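Local atomic coordinates of ethyl acetate hydrolase (Pseudomonas veronii, PDB entry 5EFZ), a protein that hydrolyses ethyl acetate and other short-chain acetate esters, a step in the breakdown of methyl ketones such as 2-butanone. Residues Leu35-Cys40 and Val278-Gly283; Pro42-Ala47 and Val128-Thr133; Gly52-Asn55 and Asn60-Leu63; Leu144-Gly149 and Ala353-Ser358. All coordinates share one frame; numbering follows the deposited sequence. Where two conformers were deposited one is given.

Contact 1: Leu35-Cys40 and Val278-Gly283; sequences LEEGRC and VSRHTG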
loop_
_atom_site.group_PDB
_atom_site.type_symbol
_atom_site.label_atom_id
_atom_site.label_comp_id
_atom_site.label_asym_id
_atom_site.label_seq_id
_atom_site.Cartn_x
_atom_site.Cartn_y
_atom_site.Cartn_z
ATOM N N LEU A 35 33.968 -0.285 -2.268
ATOM C CA LEU A 35 32.563 -0.599 -2.078
ATOM C C LEU A 35 32.318 -2.058 -2.315
ATOM O O LEU A 35 33.034 -2.675 -3.090
ATOM C CB LEU A 35 31.700 0.230 -3.007
ATOM C CG LEU A 35 31.748 1.721 -2.757
ATOM C CD1 LEU A 35 31.004 2.439 -3.876
ATOM C CD2 LEU A 35 31.134 2.066 -1.379
ATOM N N GLU A 36 31.313 -2.618 -1.639
ATOM C CA GLU A 36 31.006 -4.036 -1.788
ATOM C C GLU A 36 30.779 -4.415 -3.258
ATOM O O GLU A 36 31.289 -5.438 -3.722
ATOM C CB GLU A 36 29.779 -4.428 -0.951
ATOM C CG GLU A 36 29.495 -5.938 -0.980
ATOM C CD GLU A 36 28.441 -6.382 0.032
ATOM O OE1 GLU A 36 28.134 -5.600 0.948
ATOM O OE2 GLU A 36 27.907 -7.504 -0.100
ATOM N N GLU A 37 30.048 -3.576 -3.994
ATOM C CA GLU A 37 29.732 -3.868 -5.399
ATOM C C GLU A 37 30.945 -3.829 -6.326
ATOM O O GLU A 37 30.848 -4.211 -7.499
ATOM C CB GLU A 37 28.683 -2.882 -5.944
ATOM C CG GLU A 37 27.264 -3.208 -5.537
ATOM C CD GLU A 37 26.829 -4.600 -5.984
ATOM O OE1 GLU A 37 26.540 -4.777 -7.185
ATOM O OE2 GLU A 37 26.790 -5.518 -5.135
ATOM N N GLY A 38 32.076 -3.338 -5.843
ATOM C CA GLY A 38 33.287 -3.441 -6.632
ATOM C C GLY A 38 34.011 -2.167 -7.009
ATOM O O GLY A 38 35.193 -2.194 -7.326
ATOM N N ARG A 39 33.316 -1.044 -6.991
ATOM C CA ARG A 39 33.980 0.222 -7.271
ATOM C C ARG A 39 34.652 0.794 -6.020
ATOM O O ARG A 39 34.251 0.491 -4.897
ATOM C CB ARG A 39 32.965 1.214 -7.849
ATOM C CG ARG A 39 32.435 0.754 -9.212
ATOM C CD ARG A 39 31.404 1.706 -9.794
ATOM N NE ARG A 39 32.007 2.948 -10.261
ATOM C CZ ARG A 39 31.303 4.009 -10.631
ATOM N NH1 ARG A 39 29.980 3.974 -10.574
ATOM N NH2 ARG A 39 31.923 5.097 -11.048
ATOM N N CYS A 40 35.684 1.602 -6.219
ATOM C CA CYS A 40 36.330 2.280 -5.105
ATOM C C CYS A 40 35.965 3.763 -5.107
ATOM O O CYS A 40 36.119 4.424 -6.131
ATOM C CB CYS A 40 37.861 2.114 -5.186
ATOM S SG CYS A 40 38.757 2.536 -3.617
ATOM N N VAL A 278 21.558 -8.575 6.078
ATOM C CA VAL A 278 22.679 -8.962 6.941
ATOM C C VAL A 278 23.084 -10.421 6.704
ATOM O O VAL A 278 24.149 -10.838 7.155
ATOM C CB VAL A 278 22.345 -8.779 8.461
ATOM C CG1 VAL A 278 21.983 -7.318 8.787
ATOM C CG2 VAL A 278 21.184 -9.715 8.896
ATOM N N SER A 279 22.229 -11.212 6.047
ATOM C CA SER A 279 22.577 -12.628 5.790
ATOM C C SER A 279 23.657 -12.773 4.712
ATOM O O SER A 279 24.206 -13.868 4.503
ATOM C CB SER A 279 21.335 -13.449 5.387
ATOM O OG SER A 279 20.945 -13.242 4.028
ATOM N N ARG A 280 23.984 -11.678 4.030
ATOM C CA ARG A 280 25.149 -11.696 3.146
ATOM C C ARG A 280 26.423 -12.105 3.914
ATOM O O ARG A 280 27.364 -12.636 3.334
ATOM C CB ARG A 280 25.336 -10.330 2.471
ATOM C CG ARG A 280 24.212 -10.015 1.481
ATOM C CD ARG A 280 24.335 -8.602 0.915
ATOM N NE ARG A 280 25.507 -8.461 0.048
ATOM C CZ ARG A 280 25.545 -8.839 -1.229
ATOM N NH1 ARG A 280 24.484 -9.420 -1.797
ATOM N NH2 ARG A 280 26.653 -8.651 -1.929
ATOM N N HIS A 281 26.458 -11.873 5.226
ATOM C CA HIS A 281 27.611 -12.318 6.018
ATOM C C HIS A 281 27.681 -13.831 6.226
ATOM O O HIS A 281 28.744 -14.376 6.580
ATOM C CB HIS A 281 27.597 -11.656 7.392
ATOM C CG HIS A 281 27.821 -10.184 7.349
ATOM N ND1 HIS A 281 29.077 -9.629 7.212
ATOM C CD2 HIS A 281 26.947 -9.149 7.396
ATOM C CE1 HIS A 281 28.965 -8.312 7.185
ATOM N NE2 HIS A 281 27.687 -7.995 7.298
ATOM N N THR A 282 26.559 -14.515 6.036
ATOM C CA THR A 282 26.493 -15.929 6.424
ATOM C C THR A 282 25.889 -16.784 5.314
ATOM O O THR A 282 25.083 -17.673 5.580
ATOM C CB THR A 282 25.657 -16.101 7.714
ATOM O OG1 THR A 282 24.399 -15.447 7.525
ATOM C CG2 THR A 282 26.363 -15.457 8.909
ATOM N N GLY A 283 26.267 -16.486 4.068
ATOM C CA GLY A 283 25.795 -17.216 2.900
ATOM C C GLY A 283 24.289 -17.291 2.694
ATOM O O GLY A 283 23.796 -18.242 2.099
#
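E36 holds its CG anti to the backbone N (chi1 -175°) and runs on extended, while R280 sets its CG beside the backbone N and then bends at chi3 (68°), so that carboxylate and guanidinium approach from opposite directions. In the conformer given, one oxygen takes both bonds: E36 OE2 receives R280 NE at 2.6 Å and also R280 NH2, forming a bifurcated salt bridge at the guanidinium edge. OE2 lies almost in the plane of that group, whereas NE reaches it on the syn side but tilted 28° out of the carboxylate plane. Both N-H directions are clearly bent, as expected when one acceptor is shared by two donors. R280 NH2 to E36 OE2, 2.5 Å, is very short, and since E36 was modelled in two conformers both lengths are doubtful. E37 OE2 stands 4.5 Å from R280 NH2 and well out of the guanidinium plane, so only charge attraction links them; its salt bridge is to R123, whose guanidinium also lies close to that of R280. All three touching residues are exposed. Both carboxylates belong to a type I turn, evidenced by G38 N to L35 O at 3.0 Å, with L35 N to R39 O at 2.8 Å and positive phi at G38 marking a G1 bulge. This is a surface salt bridge from the hairpin of strands 33-34 and 40-41 to the 3-10 turn 278-281.

Contact 2: Pro42-Ala47 and Val128-Thr133; sequences PECLLA and VSAQHT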
loop_
_atom_site.group_PDB
_atom_site.type_symbol
_atom_site.label_atom_id
_atom_site.label_comp_id
_atom_site.label_asym_id
_atom_site.label_seq_id
_atom_site.Cartn_x
_atom_site.Cartn_y
_atom_site.Cartn_z
ATOM N N PRO A 42 37.405 7.137 -4.201
ATOM C CA PRO A 42 38.738 7.646 -3.851
ATOM C C PRO A 42 38.751 8.425 -2.530
ATOM O O PRO A 42 39.750 8.402 -1.819
ATOM C CB PRO A 42 39.077 8.582 -5.007
ATOM C CG PRO A 42 38.174 8.172 -6.117
ATOM C CD PRO A 42 36.925 7.677 -5.481
ATOM N N GLU A 43 37.674 9.142 -2.234
ATOM C CA GLU A 43 37.547 9.788 -0.932
ATOM C C GLU A 43 36.087 9.786 -0.533
ATOM O O GLU A 43 35.214 10.216 -1.281
ATOM C CB GLU A 43 38.102 11.215 -0.932
ATOM C CG GLU A 43 37.447 12.155 -1.927
ATOM C CD GLU A 43 37.558 13.616 -1.520
ATOM O OE1 GLU A 43 38.280 13.909 -0.539
ATOM O OE2 GLU A 43 36.916 14.470 -2.175
ATOM N N CYS A 44 35.817 9.262 0.644
ATOM C CA CYS A 44 34.458 9.201 1.132
ATOM C C CYS A 44 34.317 10.260 2.214
ATOM O O CYS A 44 35.020 10.204 3.226
ATOM C CB CYS A 44 34.134 7.804 1.662
ATOM S SG CYS A 44 32.463 7.656 2.321
ATOM N N LEU A 45 33.462 11.252 1.962
ATOM C CA LEU A 45 33.166 12.288 2.943
ATOM C C LEU A 45 31.867 11.945 3.656
ATOM O O LEU A 45 30.832 11.715 3.023
ATOM C CB LEU A 45 33.038 13.653 2.279
ATOM C CG LEU A 45 34.171 14.152 1.401
ATOM C CD1 LEU A 45 33.884 15.569 0.979
ATOM C CD2 LEU A 45 35.484 14.076 2.117
ATOM N N LEU A 46 31.918 11.895 4.980
ATOM C CA LEU A 46 30.724 11.666 5.760
ATOM C C LEU A 46 30.343 12.960 6.454
ATOM O O LEU A 46 31.189 13.585 7.114
ATOM C CB LEU A 46 30.953 10.558 6.805
ATOM C CG LEU A 46 31.247 9.162 6.269
ATOM C CD1 LEU A 46 31.483 8.213 7.482
ATOM C CD2 LEU A 46 30.081 8.653 5.363
ATOM N N ALA A 47 29.082 13.354 6.288
ATOM C CA ALA A 47 28.501 14.483 7.013
ATOM C C ALA A 47 28.019 14.009 8.381
ATOM O O ALA A 47 27.157 13.117 8.472
ATOM C CB ALA A 47 27.346 15.106 6.227
ATOM N N VAL A 128 28.013 1.116 6.939
ATOM C CA VAL A 128 28.440 0.653 8.273
ATOM C C VAL A 128 29.955 0.568 8.350
ATOM O O VAL A 128 30.566 0.946 9.360
ATOM C CB VAL A 128 27.751 -0.680 8.608
ATOM C CG1 VAL A 128 28.307 -1.317 9.928
ATOM C CG2 VAL A 128 26.227 -0.397 8.761
ATOM N N SER A 129 30.581 0.109 7.272
ATOM C CA SER A 129 32.047 0.075 7.245
ATOM C C SER A 129 32.640 1.489 7.339
ATOM O O SER A 129 33.589 1.726 8.106
ATOM C CB SER A 129 32.545 -0.644 5.985
ATOM O OG SER A 129 33.967 -0.602 5.926
ATOM N N ALA A 130 32.070 2.426 6.576
ATOM C CA ALA A 130 32.497 3.819 6.646
ATOM C C ALA A 130 32.293 4.420 8.042
ATOM O O ALA A 130 33.181 5.113 8.561
ATOM C CB ALA A 130 31.746 4.670 5.591
ATOM N N GLN A 131 31.136 4.170 8.635
ATOM C CA GLN A 131 30.860 4.628 10.012
ATOM C C GLN A 131 31.837 4.050 11.031
ATOM O O GLN A 131 32.282 4.733 11.975
ATOM C CB GLN A 131 29.425 4.274 10.408
ATOM C CG GLN A 131 28.369 5.125 9.656
ATOM C CD GLN A 131 27.001 4.473 9.628
ATOM O OE1 GLN A 131 26.739 3.531 10.368
ATOM N NE2 GLN A 131 26.128 4.952 8.726
ATOM N N HIS A 132 32.133 2.772 10.881
ATOM C CA HIS A 132 33.085 2.141 11.785
ATOM C C HIS A 132 34.464 2.801 11.662
ATOM O O HIS A 132 35.163 3.009 12.671
ATOM C CB HIS A 132 33.161 0.649 11.503
ATOM C CG HIS A 132 34.149 -0.074 12.370
ATOM N ND1 HIS A 132 35.426 -0.365 11.952
ATOM C CD2 HIS A 132 34.040 -0.583 13.621
ATOM C CE1 HIS A 132 36.074 -1.002 12.913
ATOM N NE2 HIS A 132 35.256 -1.146 13.939
ATOM N N THR A 133 34.867 3.140 10.442
ATOM C CA THR A 133 36.170 3.796 10.249
ATOM C C THR A 133 36.147 5.182 10.878
ATOM O O THR A 133 37.105 5.605 11.520
ATOM C CB THR A 133 36.536 3.911 8.743
ATOM O OG1 THR A 133 36.792 2.595 8.248
ATOM C CG2 THR A 133 37.796 4.783 8.550
#
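L46 of strand 45-51 meets A130 of helix 124-139 where a helix packs on a face of the central sheet of the alpha/beta hydrolase fold. The touching atom on the strand side is L46 CD1, which lies 3.7 Å from A130 O and 4.0 Å from A130 CB, and therefore rests against both the methyl and the peptide group of the same helix residue. The next peptide is also near, with L46 CD1 4.2 Å from Q131 N. L46 turns its CG beside the backbone N (chi1 -64°), and with chi2 extended this carries CD1 out toward the helix. Two residues earlier, C44 adds a looser apolar contact, its SG 4.5 Å from A130 CB. C44 and L46 both direct their side chains at the helix, with L45 between them facing elsewhere, as expected of an extended chain. The small side chain of A130 is consistent with the backbone separation of 8.0 Å between C44 CA and A130 CA. No hydrogen bond crosses the interface, and all four touching residues are buried. Q131, at its margin, has its amide satisfied beyond the helix by W160 and Q156 of helix 152-163. Strand 45-51 is paired here with strand 26-29 through L46 and I28; V96 of strand 92-96 touches both L46 and Q131, and I30 packs on A130, so the helix packs against strands 45-51 and 92-96 with helix 152-163 alongside.

Contact 3: Gly52-Asn55 and Asn60-Leu63; sequences GALN and NAIL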
loop_
_atom_site.group_PDB
_atom_site.type_symbol
_atom_site.label_atom_id
_atom_site.label_comp_id
_atom_site.label_asym_id
_atom_site.label_seq_id
_atom_site.Cartn_x
_atom_site.Cartn_y
_atom_site.Cartn_z
ATOM N N GLY A 52 26.434 16.532 22.243
ATOM C CA GLY A 52 26.900 16.065 23.542
ATOM C C GLY A 52 28.385 15.730 23.518
ATOM O O GLY A 52 29.006 15.549 22.456
ATOM N N ALA A 53 28.948 15.632 24.705
ATOM C CA ALA A 53 30.364 15.372 24.876
ATOM C C ALA A 53 30.612 13.907 25.228
ATOM O O ALA A 53 29.833 13.302 25.968
ATOM C CB ALA A 53 30.934 16.284 25.962
ATOM N N LEU A 54 31.708 13.347 24.717
ATOM C CA LEU A 54 32.163 12.021 25.145
ATOM C C LEU A 54 32.625 12.025 26.607
ATOM O O LEU A 54 33.278 12.978 27.030
ATOM C CB LEU A 54 33.320 11.556 24.256
ATOM C CG LEU A 54 32.963 11.127 22.834
ATOM C CD1 LEU A 54 34.242 11.010 22.041
ATOM C CD2 LEU A 54 32.188 9.777 22.859
ATOM N N ASN A 55 32.323 10.978 27.371
ATOM C CA ASN A 55 32.826 10.924 28.764
ATOM C C ASN A 55 34.288 10.468 28.793
ATOM O O ASN A 55 34.903 10.320 27.740
ATOM C CB ASN A 55 31.944 10.031 29.655
ATOM C CG ASN A 55 31.803 8.600 29.139
ATOM O OD1 ASN A 55 32.561 8.157 28.284
ATOM N ND2 ASN A 55 30.836 7.853 29.702
ATOM N N ASN A 60 29.955 6.537 26.331
ATOM C CA ASN A 60 28.588 7.070 26.229
ATOM C C ASN A 60 28.225 7.525 24.826
ATOM O O ASN A 60 27.384 8.410 24.642
ATOM C CB ASN A 60 28.391 8.233 27.205
ATOM C CG ASN A 60 29.251 9.452 26.844
ATOM O OD1 ASN A 60 30.315 9.307 26.263
ATOM N ND2 ASN A 60 28.800 10.645 27.225
ATOM N N ALA A 61 28.834 6.895 23.832
ATOM C CA ALA A 61 28.559 7.221 22.430
ATOM C C ALA A 61 27.332 6.479 21.914
ATOM O O ALA A 61 27.219 5.257 22.067
ATOM C CB ALA A 61 29.774 6.885 21.577
ATOM N N ILE A 62 26.419 7.218 21.284
ATOM C CA ILE A 62 25.244 6.627 20.625
ATOM C C ILE A 62 25.321 6.990 19.138
ATOM O O ILE A 62 25.491 8.154 18.795
ATOM C CB ILE A 62 23.917 7.145 21.213
ATOM C CG1 ILE A 62 23.799 6.775 22.698
ATOM C CG2 ILE A 62 22.679 6.597 20.373
ATOM C CD1 ILE A 62 22.558 7.335 23.375
ATOM N N LEU A 63 25.219 5.991 18.270
ATOM C CA LEU A 63 25.302 6.257 16.821
ATOM C C LEU A 63 23.900 6.255 16.259
ATOM O O LEU A 63 23.139 5.348 16.545
ATOM C CB LEU A 63 26.135 5.212 16.109
ATOM C CG LEU A 63 26.151 5.301 14.570
ATOM C CD1 LEU A 63 27.013 6.462 14.152
ATOM C CD2 LEU A 63 26.736 4.011 14.027
#
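The side-chain amides of N55 and N60 are stacked, their planes 18° apart and N55 CG 3.5 Å from N60 CG, so N55 lies over one face of N60. N60 ND2 donates to A53 O at 3.1 Å; A53 O is tilted somewhat from the amide plane, while ND2 lies in the plane of the A53 carbonyl and also bonds K90 O outside the loop. N60 OD1 accepts N55 N at 2.8 Å; the N-H points fairly straight at the oxygen, but the donor stands 39° above the carbonyl plane and not on a lone pair. With CG between the backbone N and the carbonyl carbon (chi1 66°), the N60 amide is turned toward the loop and meets both groups. The stack brings N55 OD1 within 3.2 Å of N60 OD1, two acceptors that cannot bond; N55 OD1 accepts a hydrogen bond from S59 N. Beside them, L54 CD2 packs on A61 CB at 4.0 Å. With an alanine in place of N60, A53 O, N55 N and K90 O would probably lose this side-chain partner, and the N55 amide the face it stacks on. The chemistry implies that a single buried amide, using its donor and its acceptor together, holds the connection between strands 45-51 and 61-65 against the start of the latter.

Contact 4: Leu144-Gly149 and Ala353-Ser358; sequences LALVVG and AELLSS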
loop_
_atom_site.group_PDB
_atom_site.type_symbol
_atom_site.label_atom_id
_atom_site.label_comp_id
_atom_site.label_asym_id
_atom_site.label_seq_id
_atom_site.Cartn_x
_atom_site.Cartn_y
_atom_site.Cartn_z
ATOM N N LEU A 144 30.051 1.176 21.140
ATOM C CA LEU A 144 28.857 2.044 21.183
ATOM C C LEU A 144 27.880 1.644 22.306
ATOM O O LEU A 144 27.508 0.465 22.418
ATOM C CB LEU A 144 28.138 2.004 19.843
ATOM C CG LEU A 144 28.973 2.632 18.712
ATOM C CD1 LEU A 144 28.466 2.188 17.323
ATOM C CD2 LEU A 144 28.954 4.157 18.859
ATOM N N ALA A 145 27.465 2.625 23.120
ATOM C CA ALA A 145 26.427 2.384 24.128
ATOM C C ALA A 145 25.116 1.964 23.480
ATOM O O ALA A 145 24.363 1.206 24.079
ATOM C CB ALA A 145 26.204 3.622 25.006
ATOM N N LEU A 146 24.841 2.454 22.263
ATOM C CA LEU A 146 23.578 2.182 21.565
ATOM C C LEU A 146 23.763 2.541 20.104
ATOM O O LEU A 146 24.422 3.541 19.810
ATOM C CB LEU A 146 22.418 3.010 22.163
ATOM C CG LEU A 146 21.090 2.984 21.390
ATOM C CD1 LEU A 146 20.500 1.542 21.497
ATOM C CD2 LEU A 146 20.116 3.986 22.023
ATOM N N VAL A 147 23.266 1.679 19.211
ATOM C CA VAL A 147 23.015 2.040 17.829
ATOM C C VAL A 147 21.489 2.073 17.660
ATOM O O VAL A 147 20.801 1.129 18.029
ATOM C CB VAL A 147 23.641 1.059 16.853
ATOM C CG1 VAL A 147 23.351 1.518 15.419
ATOM C CG2 VAL A 147 25.191 1.000 17.073
ATOM N N VAL A 148 20.957 3.179 17.160
ATOM C CA VAL A 148 19.505 3.291 16.999
ATOM C C VAL A 148 19.172 4.022 15.705
ATOM O O VAL A 148 19.759 5.065 15.393
ATOM C CB VAL A 148 18.840 4.020 18.225
ATOM C CG1 VAL A 148 19.514 5.400 18.512
ATOM C CG2 VAL A 148 17.281 4.148 18.042
ATOM N N GLY A 149 18.212 3.480 14.953
ATOM C CA GLY A 149 17.764 4.166 13.749
ATOM C C GLY A 149 16.427 3.621 13.316
ATOM O O GLY A 149 16.005 2.563 13.791
ATOM N N ALA A 353 14.949 4.506 27.155
ATOM C CA ALA A 353 15.535 4.769 28.465
ATOM C C ALA A 353 15.732 3.438 29.204
ATOM O O ALA A 353 16.728 3.233 29.907
ATOM C CB ALA A 353 14.646 5.739 29.274
ATOM N N GLU A 354 14.806 2.513 29.008
ATOM C CA GLU A 354 14.888 1.219 29.671
ATOM C C GLU A 354 16.052 0.440 29.079
ATOM O O GLU A 354 16.825 -0.179 29.793
ATOM C CB GLU A 354 13.583 0.440 29.522
ATOM C CG GLU A 354 13.640 -0.936 30.161
ATOM C CD GLU A 354 12.299 -1.637 30.187
ATOM O OE1 GLU A 354 11.264 -0.996 29.899
ATOM O OE2 GLU A 354 12.286 -2.843 30.498
ATOM N N LEU A 355 16.200 0.519 27.760
ATOM C CA LEU A 355 17.309 -0.151 27.072
ATOM C C LEU A 355 18.647 0.363 27.553
ATOM O O LEU A 355 19.573 -0.418 27.822
ATOM C CB LEU A 355 17.187 0.048 25.552
ATOM C CG LEU A 355 18.267 -0.614 24.692
ATOM C CD1 LEU A 355 18.381 -2.101 25.029
ATOM C CD2 LEU A 355 17.849 -0.444 23.205
ATOM N N LEU A 356 18.768 1.683 27.663
ATOM C CA LEU A 356 20.029 2.306 28.087
ATOM C C LEU A 356 20.356 2.028 29.547
ATOM O O LEU A 356 21.469 2.313 29.995
ATOM C CB LEU A 356 19.982 3.817 27.855
ATOM C CG LEU A 356 20.120 4.171 26.348
ATOM C CD1 LEU A 356 19.586 5.581 26.050
ATOM C CD2 LEU A 356 21.612 4.093 25.979
ATOM N N SER A 357 19.406 1.479 30.298
ATOM C CA SER A 357 19.681 1.196 31.704
ATOM C C SER A 357 20.070 -0.271 31.931
ATOM O O SER A 357 20.321 -0.691 33.074
ATOM C CB SER A 357 18.475 1.570 32.568
ATOM O OG SER A 357 17.464 0.586 32.425
ATOM N N SER A 358 20.154 -1.055 30.855
ATOM C CA SER A 358 20.579 -2.445 30.997
ATOM C C SER A 358 22.043 -2.454 31.493
ATOM O O SER A 358 22.872 -1.678 31.020
ATOM C CB SER A 358 20.423 -3.212 29.672
ATOM O OG SER A 358 21.407 -2.781 28.727
#
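Apolar packing makes most of the contact between the two segments: L146 CD1 touches L355 CD2 at 3.7 Å, and L146 CB touches L356 CD2 at 4.0 Å. L146 thus meets two successive leucines with different parts of its side chain, the branch against L355 and the stem against L356. The two leucines reach it by different torsions, L355 with CG anti to the backbone N (chi1 -179°) and L356 with CG beside it (chi1 -74°). L146 CA and L356 CA are 7.4 Å apart, evidence that the end of the helix lies close to the strand. Polar interactions stay within 353-358 or go outside: E354 O accepts both S357 OG at 2.8 Å and S357 N at 3.1 Å, from the same face of its carbonyl plane, near the end of the helix. R170 bonds both A145 O and S358 O, tying the two segments together indirectly. L146 pairs with L63 in strand 61-65, while L355 also packs on A172 of strand 170-174 and Y298 of strand 296-300. Helix 342-356 therefore packs against several parallel strands, at the start of strand 146-150 and away from the elbow at its other end, which carries S151, the inferred nucleophile.

Overall arrangement
Contacts 2 and 4 are buried, mainly apolar and without hydrogen bonds across their segments, each packing a helix on the central sheet, whereas contact 1 is an exposed salt bridge and contact 3, partly buried, relies on amide hydrogen bonds. Contacts 3 and 4 share neighbouring strands: A61 O to A145 N at 2.8 Å is a probable backbone hydrogen bond. Contacts 2 and 3 use strands that follow each other in the chain, with strand 92-96 between them in the sheet, and touch through Q131 OE1 and L63 CD2. Contact 1 adjoins contact 2 in sequence but has no touch with contacts 3 and 4. The salt bridge lies at the surface and the amide bonds at a partly buried loop, while aliphatic packing serves the sheet.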